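Local structure of probable cobalt-precorrin-6B C(15)-methyltransferase (decarboxylating) (Methanothermobacter thermautotrophicus, 1L3I) at residues R22-C27 with T157-A162; M26-P31 with V179-T184; E50-V55 with D82-M87; Y59-N64 with E93-I98. The protein probably methylates C-15 of cobalt-precorrin-6B with S-adenosyl-L-methionine and decarboxylates C-12, giving cobalt-precorrin-7 on the anaerobic route to adenosylcobalamin. One frame throughout, in Å; residues are numbered along the deposited sequence.

Contact 1. Residues R22-C27 with T157-A162; sequences RCLIMC and TELNIA
L24 reaches from helix 19-29 to strand 155-167 and overlaps the isobutyl end of L159 with a single methyl. Its CD2 lies 3.9 Å from L159 CD1 and 4.1 Å from both L159 CG and L159 CD2, so it rests against the whole fork of the second leucine, the two branches meeting at a slant. L24 carries CG opposite its own backbone N (chi1 -175°), a setting that sends the branch out from the helix and brings CD2 to the strand although the CA atoms of L24 and L159 stay 9.6 Å apart. The same methyl also meets T157 CG2 at 4.2 Å, on the residue two positions earlier, whose side chain leaves the strand on the same face. E158, between them, points the other way and pairs with K140. The contact is apolar and buried, though small, and is extended by L181 packing on L24 and by V21 on L159. Elsewhere on helix 19-29, R22 forms salt bridges with D4 and E50. A second subunit adjoins both elements: C23 and C27 form disulfides with C27 and C23 of that subunit, and residues 157-162 pair antiparallel with one of its strands. Helix-on-sheet packing thus continues into an intersubunit sheet, with disulfide-linked helices beside it, an arrangement that belongs to the tetramer interface of this methyltransferase.

Contact 2. Residues M26-P31 with V179-T184; sequences MCLAEP and VALIYT
L28 leaves helix 19-29 with its CB directed at strand 170-183; CD1 reaches both L181 and Y183, while CD2 meets the tyrosine ring alone. With CG set opposite the carbonyl carbon (chi1 -65°), the side chain runs outward and forks just above that ring. CD1 fits into the angle between the neighbours, 3.7 Å from L181 CD1 and 3.7 Å from Y183 CD2. CD2 continues over the ring and stands 3.8 Å from the Y183 centroid, only 12° off the normal, a CH-pi contact made squarely on the face. Both methyls therefore lie on one face of Y183, and the two side chains meet at about a right angle. Were Y183 an alanine, both L28 methyls would probably lose the flat surface they rest on, opening a gap beside L181. Strand 155-167 adds N155 and T157 against the tyrosine. The helix ends just beyond L28, where E30, whose N bonds to M26 O at 2.9 Å, takes a positive phi. A helix laid against antiparallel strand 170-183, which is inserted between strands 128-134 and 155-167, is in keeping with the alpha/beta/alpha sandwich of class I methyltransferases.

Contact 3. Residues E50-V55 with D82-M87; sequences ELAGRV and DNVTLM
A chi1 of 66° puts N83 CG between its backbone N and carbonyl carbon, and this turn delivers the carboxamide to the last carbonyl of helix 46-52, A52 O. N83 ND2 donates to A52 O at 2.9 Å, with an N-H...O angle of 157°. The donor arrives in the plane of the A52 carbonyl and on one of its lone pairs, while the acceptor sits 15° out of the asparagine's own amide plane. The same ND2 also donates to R56 O, so one amide nitrogen links the last helical residue to the turn that follows it. With a leucine here, A52 O and R56 O would probably both be left without the amide that joins them. The segments thereby join successive beta-alpha units of a Rossmann-like sheet: helix 46-52 leads into strand 57-62, and strand 84-88, which begins right after N83, lies beside that strand at the sheet edge. Backbone bonds between N83 and V58 set the start of the pairing. Next to the polar grip is a small apolar one, in which A52 CB meets V84 CG2 at 3.8 Å. V84 also packs on L75, and so touches helix 65-77 as well as helix 46-52. Within the turn, L51 O accepts both R54 N at 2.9 Å and V55 N at 3.0 Å, closing the helix as G53 departs from helical geometry.

Contact 4. Residues Y59-N64 with E93-I98; sequences YAIDRN and EALCKI. With SAH (S-adenosyl-L-homocysteine), chain G.
D62 OD1 is gripped twice, by the ribose hydroxyl O2' of S-adenosyl-L-homocysteine at 2.8 Å and by the backbone N of N64 at 2.9 Å. The amide bond uses the lone pair of OD1 directed away from the other oxygen and closes an Asx turn, which fixes the carboxylate at the end of strand 57-62. OD2 takes the second hydroxyl, SAH O3', at 2.6 Å and also accepts from G43 N, so both carboxylate oxygens are doubly engaged. The next residue, R63, lays its extended chain over one face of the adenine, with CG 3.5 Å from SAH C2. Its guanidinium then passes the amino group N6 near its own plane and forms a salt bridge with D90.

Behind this polar end, the strand packs on residues 93-98. I61 CD1 lies 3.8 Å from A94 CB, and its CG2 touches the same methyl; L95 meets CD1 as well, crossing I61 at about a right angle. Two residues earlier on the strand, Y59 offers its ring face to I98 CB, which stands 4.0 Å from the ring centroid and 10° off the normal, a CH-pi contact. I98 CG2 comes closer to the rim, 3.6 Å from Y59 CD2. An acidic residue that binds both ribose hydroxyls from the end of the second strand is a hallmark of the class I S-adenosylmethionine-dependent methyltransferase fold.

Overall arrangement
All four contacts reach the same mixed sheet. Contacts 1 and 2, with centres 8 Å apart, start from helix 19-29 and end on the neighbouring strands 155-167 and 170-183, so helix 19-29 is laid on the last hairpin. Contacts 3 and 4, 13 Å apart, interlock along the chain and use the adjacent strands 57-62 and 84-88, toward the other side of the sheet, where 84-88 is the outermost strand of this chain. Both lie in sequence between the halves of contacts 1 and 2. M26 packing on L51 and R54 bridges the groups. Contact 4, about 25 Å from contact 1 between centres, holds the ribose and adenine end of the ligand.

Contact 1. Residues R22-C27 with T157-A162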
loop_
_atom_site.group_PDB
_atom_site.type_symbol
_atom_site.label_atom_id
_atom_site.label_comp_id
_atom_site.label_asym_id
_atom_site.label_seq_id
_atom_site.Cartn_x
_atom_site.Cartn_y
_atom_site.Cartn_z
ATOM N N ARG A 22 0.843 16.460 -2.112
ATOM C CA ARG A 22 1.134 17.832 -2.545
ATOM C C ARG A 22 2.650 18.004 -2.741
ATOM O O ARG A 22 3.103 18.696 -3.652
ATOM C CB ARG A 22 0.607 18.839 -1.526
ATOM C CG ARG A 22 -0.896 18.879 -1.452
ATOM C CD ARG A 22 -1.397 20.005 -0.575
ATOM N NE ARG A 22 -1.121 19.774 0.837
ATOM C CZ ARG A 22 -0.343 20.550 1.589
ATOM N NH1 ARG A 22 0.258 21.617 1.083
ATOM N NH2 ARG A 22 -0.130 20.240 2.859
ATOM N N CYS A 23 3.426 17.312 -1.916
ATOM C CA CYS A 23 4.877 17.354 -1.993
ATOM C C CYS A 23 5.316 16.805 -3.345
ATOM O O CYS A 23 6.087 17.446 -4.064
ATOM C CB CYS A 23 5.461 16.512 -0.862
ATOM S SG CYS A 23 7.259 16.410 -0.770
ATOM N N LEU A 24 4.770 15.650 -3.718
ATOM C CA LEU A 24 5.105 15.009 -4.986
ATOM C C LEU A 24 4.602 15.833 -6.164
ATOM O O LEU A 24 5.287 15.930 -7.184
ATOM C CB LEU A 24 4.578 13.566 -5.035
ATOM C CG LEU A 24 4.951 12.709 -6.246
ATOM C CD1 LEU A 24 6.446 12.716 -6.509
ATOM C CD2 LEU A 24 4.470 11.308 -6.026
ATOM N N ILE A 25 3.423 16.440 -6.028
ATOM C CA ILE A 25 2.884 17.275 -7.109
ATOM C C ILE A 25 3.900 18.386 -7.407
ATOM O O ILE A 25 4.172 18.695 -8.570
ATOM C CB ILE A 25 1.523 17.906 -6.742
ATOM C CG1 ILE A 25 0.453 16.816 -6.587
ATOM C CG2 ILE A 25 1.118 18.934 -7.802
ATOM C CD1 ILE A 25 -0.904 17.340 -6.193
HETATM N N MSE A 26 4.477 18.963 -6.351
HETATM C CA MSE A 26 5.464 20.026 -6.509
HETATM C C MSE A 26 6.762 19.505 -7.155
HETATM O O MSE A 26 7.368 20.204 -7.972
HETATM C CB MSE A 26 5.764 20.710 -5.167
HETATM C CG MSE A 26 4.570 21.461 -4.569
HETATM SE SE MSE A 26 3.688 22.765 -5.792
HETATM C CE MSE A 26 4.806 24.255 -5.438
ATOM N N CYS A 27 7.173 18.283 -6.798
ATOM C CA CYS A 27 8.386 17.690 -7.367
ATOM C C CYS A 27 8.220 17.455 -8.859
ATOM O O CYS A 27 9.146 17.678 -9.641
ATOM C CB CYS A 27 8.742 16.378 -6.670
ATOM S SG CYS A 27 9.510 16.656 -5.048
ATOM N N THR A 157 1.615 7.486 -11.097
ATOM C CA THR A 157 2.200 7.059 -9.834
ATOM C C THR A 157 1.096 6.984 -8.800
ATOM O O THR A 157 0.325 7.930 -8.649
ATOM C CB THR A 157 3.249 8.028 -9.341
ATOM O OG1 THR A 157 4.321 8.052 -10.273
ATOM C CG2 THR A 157 3.776 7.625 -7.986
ATOM N N GLU A 158 0.988 5.851 -8.113
ATOM C CA GLU A 158 -0.028 5.680 -7.089
ATOM C C GLU A 158 0.619 5.643 -5.714
ATOM O O GLU A 158 1.484 4.804 -5.454
ATOM C CB GLU A 158 -0.794 4.395 -7.311
ATOM C CG GLU A 158 -1.959 4.274 -6.364
ATOM C CD GLU A 158 -3.276 4.098 -7.070
ATOM O OE1 GLU A 158 -3.329 4.170 -8.321
ATOM O OE2 GLU A 158 -4.269 3.869 -6.354
ATOM N N LEU A 159 0.189 6.547 -4.845
ATOM C CA LEU A 159 0.730 6.591 -3.498
ATOM C C LEU A 159 -0.202 6.052 -2.436
ATOM O O LEU A 159 -1.366 6.454 -2.361
ATOM C CB LEU A 159 1.086 8.020 -3.086
ATOM C CG LEU A 159 2.193 8.818 -3.758
ATOM C CD1 LEU A 159 2.516 10.018 -2.866
ATOM C CD2 LEU A 159 3.432 7.957 -3.935
ATOM N N ASN A 160 0.305 5.135 -1.617
ATOM C CA ASN A 160 -0.456 4.605 -0.500
ATOM C C ASN A 160 0.358 5.062 0.701
ATOM O O ASN A 160 1.498 4.617 0.891
ATOM C CB ASN A 160 -0.566 3.091 -0.556
ATOM C CG ASN A 160 -1.820 2.628 -1.289
ATOM O OD1 ASN A 160 -2.927 2.616 -0.730
ATOM N ND2 ASN A 160 -1.654 2.257 -2.546
ATOM N N ILE A 161 -0.185 6.040 1.428
ATOM C CA ILE A 161 0.493 6.621 2.586
ATOM C C ILE A 161 -0.122 6.205 3.905
ATOM O O ILE A 161 -1.340 6.158 4.043
ATOM C CB ILE A 161 0.460 8.158 2.519
ATOM C CG1 ILE A 161 1.022 8.626 1.191
ATOM C CG2 ILE A 161 1.241 8.753 3.675
ATOM C CD1 ILE A 161 0.363 9.897 0.702
ATOM N N ALA A 162 0.741 5.922 4.877
ATOM C CA ALA A 162 0.319 5.542 6.211
ATOM C C ALA A 162 1.136 6.397 7.165
ATOM O O ALA A 162 2.331 6.619 6.944
ATOM C CB ALA A 162 0.567 4.068 6.473
#

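Contact 2. Residues M26-P31 with V179-T184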
loop_
_atom_site.group_PDB
_atom_site.type_symbol
_atom_site.label_atom_id
_atom_site.label_comp_id
_atom_site.label_asym_id
_atom_site.label_seq_id
_atom_site.Cartn_x
_atom_site.Cartn_y
_atom_site.Cartn_z
HETATM N N MSE A 26 4.477 18.963 -6.351
HETATM C CA MSE A 26 5.464 20.026 -6.509
HETATM C C MSE A 26 6.762 19.505 -7.155
HETATM O O MSE A 26 7.368 20.204 -7.972
HETATM C CB MSE A 26 5.764 20.710 -5.167
HETATM C CG MSE A 26 4.570 21.461 -4.569
HETATM SE SE MSE A 26 3.688 22.765 -5.792
HETATM C CE MSE A 26 4.806 24.255 -5.438
ATOM N N CYS A 27 7.173 18.283 -6.798
ATOM C CA CYS A 27 8.386 17.690 -7.367
ATOM C C CYS A 27 8.220 17.455 -8.859
ATOM O O CYS A 27 9.146 17.678 -9.641
ATOM C CB CYS A 27 8.742 16.378 -6.670
ATOM S SG CYS A 27 9.510 16.656 -5.048
ATOM N N LEU A 28 7.023 17.008 -9.228
ATOM C CA LEU A 28 6.684 16.741 -10.619
ATOM C C LEU A 28 6.457 18.041 -11.397
ATOM O O LEU A 28 6.808 18.137 -12.581
ATOM C CB LEU A 28 5.435 15.849 -10.691
ATOM C CG LEU A 28 5.551 14.426 -10.139
ATOM C CD1 LEU A 28 4.189 13.752 -10.080
ATOM C CD2 LEU A 28 6.524 13.597 -10.984
ATOM N N ALA A 29 5.879 19.041 -10.728
ATOM C CA ALA A 29 5.601 20.329 -11.350
ATOM C C ALA A 29 6.866 21.172 -11.576
ATOM O O ALA A 29 6.938 21.916 -12.549
ATOM C CB ALA A 29 4.572 21.103 -10.520
ATOM N N GLU A 30 7.845 21.057 -10.674
ATOM C CA GLU A 30 9.091 21.819 -10.768
ATOM C C GLU A 30 8.768 23.303 -10.939
ATOM O O GLU A 30 9.094 23.912 -11.965
ATOM C CB GLU A 30 9.921 21.343 -11.958
ATOM C CG GLU A 30 10.108 19.844 -12.024
ATOM C CD GLU A 30 10.848 19.422 -13.275
ATOM O OE1 GLU A 30 10.214 19.392 -14.360
ATOM O OE2 GLU A 30 12.069 19.139 -13.170
ATOM N N PRO A 31 8.135 23.908 -9.928
ATOM C CA PRO A 31 7.755 25.323 -9.957
ATOM C C PRO A 31 8.930 26.287 -10.117
ATOM O O PRO A 31 9.916 26.199 -9.387
ATOM C CB PRO A 31 7.069 25.529 -8.603
ATOM C CG PRO A 31 6.622 24.147 -8.224
ATOM C CD PRO A 31 7.792 23.307 -8.631
ATOM N N VAL A 179 -4.059 7.797 -3.783
ATOM C CA VAL A 179 -4.220 8.868 -4.735
ATOM C C VAL A 179 -3.209 8.625 -5.850
ATOM O O VAL A 179 -2.054 8.251 -5.587
ATOM C CB VAL A 179 -3.930 10.247 -4.086
ATOM C CG1 VAL A 179 -4.026 11.364 -5.147
ATOM C CG2 VAL A 179 -4.912 10.501 -2.953
ATOM N N ALA A 180 -3.649 8.764 -7.094
ATOM C CA ALA A 180 -2.749 8.588 -8.226
ATOM C C ALA A 180 -2.466 9.950 -8.881
ATOM O O ALA A 180 -3.310 10.858 -8.873
ATOM C CB ALA A 180 -3.364 7.630 -9.251
ATOM N N LEU A 181 -1.248 10.109 -9.382
ATOM C CA LEU A 181 -0.861 11.331 -10.063
ATOM C C LEU A 181 -0.519 10.939 -11.492
ATOM O O LEU A 181 0.375 10.112 -11.715
ATOM C CB LEU A 181 0.356 12.000 -9.410
ATOM C CG LEU A 181 0.198 12.513 -7.977
ATOM C CD1 LEU A 181 1.500 13.143 -7.539
ATOM C CD2 LEU A 181 -0.939 13.512 -7.879
ATOM N N ILE A 182 -1.329 11.418 -12.440
ATOM C CA ILE A 182 -1.115 11.156 -13.857
ATOM C C ILE A 182 -0.438 12.426 -14.390
ATOM O O ILE A 182 -1.014 13.517 -14.331
ATOM C CB ILE A 182 -2.454 10.857 -14.593
ATOM C CG1 ILE A 182 -3.081 9.576 -14.052
ATOM C CG2 ILE A 182 -2.223 10.722 -16.097
ATOM C CD1 ILE A 182 -3.841 9.748 -12.781
ATOM N N TYR A 183 0.790 12.302 -14.887
ATOM C CA TYR A 183 1.516 13.470 -15.362
ATOM C C TYR A 183 2.166 13.289 -16.730
ATOM O O TYR A 183 2.512 12.171 -17.128
ATOM C CB TYR A 183 2.537 13.914 -14.308
ATOM C CG TYR A 183 3.548 12.849 -13.941
ATOM C CD1 TYR A 183 4.821 12.864 -14.513
ATOM C CD2 TYR A 183 3.206 11.778 -13.112
ATOM C CE1 TYR A 183 5.735 11.849 -14.261
ATOM C CE2 TYR A 183 4.113 10.758 -12.861
ATOM C CZ TYR A 183 5.366 10.793 -13.453
ATOM O OH TYR A 183 6.256 9.760 -13.256
ATOM N N THR A 184 2.345 14.415 -17.425
ATOM C CA THR A 184 2.910 14.453 -18.777
ATOM C C THR A 184 4.433 14.560 -18.916
ATOM O O THR A 184 5.156 14.792 -17.933
ATOM C CB THR A 184 2.244 15.575 -19.628
ATOM O OG1 THR A 184 2.482 16.850 -19.024
ATOM C CG2 THR A 184 0.733 15.360 -19.728
#

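Contact 3. Residues E50-V55 with D82-M87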
loop_
_atom_site.group_PDB
_atom_site.type_symbol
_atom_site.label_atom_id
_atom_site.label_comp_id
_atom_site.label_asym_id
_atom_site.label_seq_id
_atom_site.Cartn_x
_atom_site.Cartn_y
_atom_site.Cartn_z
ATOM N N GLU A 50 0.800 26.229 -2.206
ATOM C CA GLU A 50 2.163 25.800 -2.523
ATOM C C GLU A 50 2.677 26.446 -3.803
ATOM O O GLU A 50 3.831 26.875 -3.869
ATOM C CB GLU A 50 2.241 24.276 -2.640
ATOM C CG GLU A 50 1.762 23.528 -1.399
ATOM C CD GLU A 50 2.529 23.897 -0.129
ATOM O OE1 GLU A 50 3.664 24.399 -0.215
ATOM O OE2 GLU A 50 1.993 23.662 0.969
ATOM N N LEU A 51 1.818 26.502 -4.819
ATOM C CA LEU A 51 2.179 27.128 -6.093
ATOM C C LEU A 51 2.343 28.634 -5.911
ATOM O O LEU A 51 3.256 29.236 -6.494
ATOM C CB LEU A 51 1.105 26.870 -7.144
ATOM C CG LEU A 51 1.037 25.469 -7.741
ATOM C CD1 LEU A 51 -0.193 25.386 -8.626
ATOM C CD2 LEU A 51 2.321 25.179 -8.523
ATOM N N ALA A 52 1.476 29.231 -5.091
ATOM C CA ALA A 52 1.509 30.667 -4.819
ATOM C C ALA A 52 2.898 31.162 -4.404
ATOM O O ALA A 52 3.401 32.164 -4.929
ATOM C CB ALA A 52 0.481 31.022 -3.744
ATOM N N GLY A 53 3.533 30.440 -3.489
ATOM C CA GLY A 53 4.849 30.846 -3.033
ATOM C C GLY A 53 6.016 30.430 -3.907
ATOM O O GLY A 53 7.154 30.650 -3.515
ATOM N N ARG A 54 5.762 29.865 -5.088
ATOM C CA ARG A 54 6.864 29.418 -5.943
ATOM C C ARG A 54 6.853 29.905 -7.380
ATOM O O ARG A 54 7.899 29.896 -8.048
ATOM C CB ARG A 54 6.972 27.890 -5.926
ATOM C CG ARG A 54 7.244 27.345 -4.546
ATOM C CD ARG A 54 7.361 25.868 -4.544
ATOM N NE ARG A 54 7.292 25.368 -3.178
ATOM C CZ ARG A 54 7.380 24.091 -2.834
ATOM N NH1 ARG A 54 7.531 23.156 -3.761
ATOM N NH2 ARG A 54 7.371 23.760 -1.549
ATOM N N VAL A 55 5.688 30.312 -7.875
ATOM C CA VAL A 55 5.587 30.774 -9.251
ATOM C C VAL A 55 5.235 32.260 -9.337
ATOM O O VAL A 55 5.027 32.929 -8.317
ATOM C CB VAL A 55 4.595 29.901 -10.094
ATOM C CG1 VAL A 55 5.018 28.456 -10.068
ATOM C CG2 VAL A 55 3.180 30.040 -9.589
ATOM N N ASP A 82 -1.362 37.589 -3.205
ATOM C CA ASP A 82 -1.297 38.738 -4.104
ATOM C C ASP A 82 -0.938 38.405 -5.569
ATOM O O ASP A 82 -1.119 39.239 -6.459
ATOM C CB ASP A 82 -0.459 39.881 -3.500
ATOM C CG ASP A 82 0.945 39.462 -3.116
ATOM O OD1 ASP A 82 1.291 38.265 -3.208
ATOM O OD2 ASP A 82 1.722 40.358 -2.705
ATOM N N ASN A 83 -0.520 37.160 -5.819
ATOM C CA ASN A 83 -0.182 36.702 -7.178
ATOM C C ASN A 83 -1.137 35.590 -7.624
ATOM O O ASN A 83 -0.871 34.873 -8.596
ATOM C CB ASN A 83 1.268 36.194 -7.258
ATOM C CG ASN A 83 1.506 34.935 -6.430
ATOM O OD1 ASN A 83 0.878 34.725 -5.389
ATOM N ND2 ASN A 83 2.440 34.100 -6.882
ATOM N N VAL A 84 -2.244 35.459 -6.901
ATOM C CA VAL A 84 -3.251 34.448 -7.180
ATOM C C VAL A 84 -4.540 35.101 -7.689
ATOM O O VAL A 84 -5.085 36.007 -7.059
ATOM C CB VAL A 84 -3.569 33.595 -5.907
ATOM C CG1 VAL A 84 -4.707 32.631 -6.186
ATOM C CG2 VAL A 84 -2.335 32.827 -5.455
ATOM N N THR A 85 -5.010 34.639 -8.837
ATOM C CA THR A 85 -6.237 35.140 -9.426
ATOM C C THR A 85 -7.289 34.061 -9.232
ATOM O O THR A 85 -7.223 33.006 -9.860
ATOM C CB THR A 85 -6.057 35.417 -10.926
ATOM O OG1 THR A 85 -4.984 36.349 -11.112
ATOM C CG2 THR A 85 -7.327 35.987 -11.526
ATOM N N LEU A 86 -8.197 34.292 -8.292
ATOM C CA LEU A 86 -9.281 33.353 -7.999
ATOM C C LEU A 86 -10.382 33.505 -9.037
ATOM O O LEU A 86 -10.759 34.616 -9.387
ATOM C CB LEU A 86 -9.827 33.603 -6.586
ATOM C CG LEU A 86 -8.869 33.192 -5.473
ATOM C CD1 LEU A 86 -9.179 33.955 -4.224
ATOM C CD2 LEU A 86 -8.969 31.700 -5.237
HETATM N N MSE A 87 -10.897 32.386 -9.523
HETATM C CA MSE A 87 -11.937 32.414 -10.530
HETATM C C MSE A 87 -13.050 31.425 -10.227
HETATM O O MSE A 87 -12.837 30.208 -10.303
HETATM C CB MSE A 87 -11.347 32.082 -11.897
HETATM C CG MSE A 87 -10.196 32.966 -12.300
HETATM SE SE MSE A 87 -9.578 32.533 -14.076
HETATM C CE MSE A 87 -8.338 31.145 -13.616
#

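Contact 4. Residues Y59-N64 with E93-I98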
loop_
_atom_site.group_PDB
_atom_site.type_symbol
_atom_site.label_atom_id
_atom_site.label_comp_id
_atom_site.label_asym_id
_atom_site.label_seq_id
_atom_site.Cartn_x
_atom_site.Cartn_y
_atom_site.Cartn_z
ATOM N N TYR A 59 -3.551 30.806 -11.261
ATOM C CA TYR A 59 -4.972 30.986 -11.547
ATOM C C TYR A 59 -5.692 29.815 -10.875
ATOM O O TYR A 59 -5.532 28.668 -11.291
ATOM C CB TYR A 59 -5.214 30.944 -13.056
ATOM C CG TYR A 59 -4.665 32.129 -13.786
ATOM C CD1 TYR A 59 -3.368 32.112 -14.294
ATOM C CD2 TYR A 59 -5.413 33.302 -13.916
ATOM C CE1 TYR A 59 -2.825 33.235 -14.909
ATOM C CE2 TYR A 59 -4.887 34.430 -14.533
ATOM C CZ TYR A 59 -3.593 34.393 -15.021
ATOM O OH TYR A 59 -3.066 35.512 -15.613
ATOM N N ALA A 60 -6.436 30.089 -9.805
ATOM C CA ALA A 60 -7.164 29.058 -9.061
ATOM C C ALA A 60 -8.651 29.072 -9.433
ATOM O O ALA A 60 -9.361 30.031 -9.167
ATOM C CB ALA A 60 -6.985 29.266 -7.572
ATOM N N ILE A 61 -9.116 27.971 -10.002
ATOM C CA ILE A 61 -10.492 27.855 -10.459
ATOM C C ILE A 61 -11.303 26.859 -9.633
ATOM O O ILE A 61 -10.763 25.835 -9.191
ATOM C CB ILE A 61 -10.501 27.332 -11.911
ATOM C CG1 ILE A 61 -9.683 28.238 -12.818
ATOM C CG2 ILE A 61 -11.906 27.176 -12.425
ATOM C CD1 ILE A 61 -9.392 27.626 -14.177
ATOM N N ASP A 62 -12.595 27.146 -9.455
ATOM C CA ASP A 62 -13.508 26.251 -8.749
ATOM C C ASP A 62 -14.984 26.601 -8.971
ATOM O O ASP A 62 -15.357 27.769 -8.980
ATOM C CB ASP A 62 -13.207 26.206 -7.254
ATOM C CG ASP A 62 -13.556 24.859 -6.641
ATOM O OD1 ASP A 62 -14.752 24.496 -6.648
ATOM O OD2 ASP A 62 -12.630 24.164 -6.170
ATOM N N ARG A 63 -15.797 25.567 -9.173
ATOM C CA ARG A 63 -17.244 25.698 -9.362
ATOM C C ARG A 63 -17.863 26.208 -8.065
ATOM O O ARG A 63 -18.788 27.022 -8.067
ATOM C CB ARG A 63 -17.889 24.327 -9.592
ATOM C CG ARG A 63 -17.571 23.603 -10.853
ATOM C CD ARG A 63 -18.274 22.260 -10.839
ATOM N NE ARG A 63 -18.071 21.542 -12.092
ATOM C CZ ARG A 63 -18.812 20.518 -12.503
ATOM N NH1 ARG A 63 -19.821 20.075 -11.774
ATOM N NH2 ARG A 63 -18.530 19.922 -13.659
ATOM N N ASN A 64 -17.396 25.636 -6.961
ATOM C CA ASN A 64 -17.900 25.948 -5.643
ATOM C C ASN A 64 -17.462 27.301 -5.109
ATOM O O ASN A 64 -16.271 27.519 -4.855
ATOM C CB ASN A 64 -17.508 24.839 -4.652
ATOM C CG ASN A 64 -18.307 24.885 -3.331
ATOM O OD1 ASN A 64 -17.949 24.209 -2.360
ATOM N ND2 ASN A 64 -19.392 25.645 -3.301
ATOM N N GLU A 93 -14.860 27.161 -19.157
ATOM C CA GLU A 93 -15.177 28.572 -19.374
ATOM C C GLU A 93 -14.045 29.438 -18.847
ATOM O O GLU A 93 -13.562 30.334 -19.551
ATOM C CB GLU A 93 -16.500 28.952 -18.670
ATOM C CG GLU A 93 -16.675 30.446 -18.242
ATOM C CD GLU A 93 -16.175 30.749 -16.808
ATOM O OE1 GLU A 93 -16.563 30.010 -15.864
ATOM O OE2 GLU A 93 -15.399 31.729 -16.618
ATOM N N ALA A 94 -13.629 29.152 -17.611
ATOM C CA ALA A 94 -12.577 29.891 -16.912
ATOM C C ALA A 94 -11.216 29.752 -17.573
ATOM O O ALA A 94 -10.476 30.735 -17.690
ATOM C CB ALA A 94 -12.501 29.441 -15.473
ATOM N N LEU A 95 -10.891 28.532 -17.997
ATOM C CA LEU A 95 -9.604 28.239 -18.640
ATOM C C LEU A 95 -9.386 29.047 -19.914
ATOM O O LEU A 95 -8.258 29.408 -20.229
ATOM C CB LEU A 95 -9.474 26.744 -18.957
ATOM C CG LEU A 95 -9.056 25.799 -17.833
ATOM C CD1 LEU A 95 -9.315 24.382 -18.292
ATOM C CD2 LEU A 95 -7.588 26.009 -17.459
ATOM N N CYS A 96 -10.469 29.339 -20.628
ATOM C CA CYS A 96 -10.388 30.110 -21.865
ATOM C C CYS A 96 -10.031 31.590 -21.663
ATOM O O CYS A 96 -9.572 32.245 -22.603
ATOM C CB CYS A 96 -11.701 30.022 -22.642
ATOM S SG CYS A 96 -12.038 28.456 -23.431
ATOM N N LYS A 97 -10.233 32.107 -20.449
ATOM C CA LYS A 97 -9.948 33.509 -20.145
ATOM C C LYS A 97 -8.525 33.801 -19.669
ATOM O O LYS A 97 -8.102 34.963 -19.628
ATOM C CB LYS A 97 -10.914 34.027 -19.089
ATOM C CG LYS A 97 -12.374 33.822 -19.398
ATOM C CD LYS A 97 -13.212 34.425 -18.282
ATOM C CE LYS A 97 -14.697 34.125 -18.456
ATOM N NZ LYS A 97 -15.501 34.918 -17.484
ATOM N N ILE A 98 -7.783 32.763 -19.311
ATOM C CA ILE A 98 -6.434 32.957 -18.802
ATOM C C ILE A 98 -5.363 32.868 -19.899
ATOM O O ILE A 98 -5.630 32.422 -21.006
ATOM C CB ILE A 98 -6.125 31.946 -17.651
ATOM C CG1 ILE A 98 -5.946 30.531 -18.186
ATOM C CG2 ILE A 98 -7.262 31.936 -16.656
ATOM C CD1 ILE A 98 -5.444 29.543 -17.141
HETATM N N SAH G . -6.494 19.958 -4.292
HETATM C CA SAH G . -7.354 20.742 -3.399
HETATM C CB SAH G . -8.742 20.073 -3.212
HETATM C CG SAH G . -9.529 19.924 -4.544
HETATM S SD SAH G . -11.166 19.191 -4.434
HETATM C C SAH G . -6.652 20.902 -2.058
HETATM O O SAH G . -5.524 20.390 -1.944
HETATM O OXT SAH G . -7.221 21.547 -1.154
HETATM C "C5'" SAH G . -11.711 19.247 -6.123
HETATM C "C4'" SAH G . -12.324 20.551 -6.495
HETATM O "O4'" SAH G . -12.721 20.384 -7.869
HETATM C "C3'" SAH G . -13.651 20.974 -5.689
HETATM O "O3'" SAH G . -13.600 22.177 -4.855
HETATM C "C2'" SAH G . -14.658 21.034 -6.860
HETATM O "O2'" SAH G . -15.787 21.912 -6.731
HETATM C "C1'" SAH G . -13.742 21.327 -8.026
HETATM N N9 SAH G . -14.192 21.058 -9.385
HETATM C C8 SAH G . -14.616 19.818 -9.922
HETATM N N7 SAH G . -14.933 19.932 -11.176
HETATM C C5 SAH G . -14.729 21.293 -11.498
HETATM C C6 SAH G . -14.889 22.044 -12.677
HETATM N N6 SAH G . -15.316 21.490 -13.817
HETATM N N1 SAH G . -14.593 23.374 -12.669
HETATM C C2 SAH G . -14.168 23.908 -11.530
HETATM N N3 SAH G . -13.979 23.313 -10.366
HETATM C C4 SAH G . -14.274 21.998 -10.404
#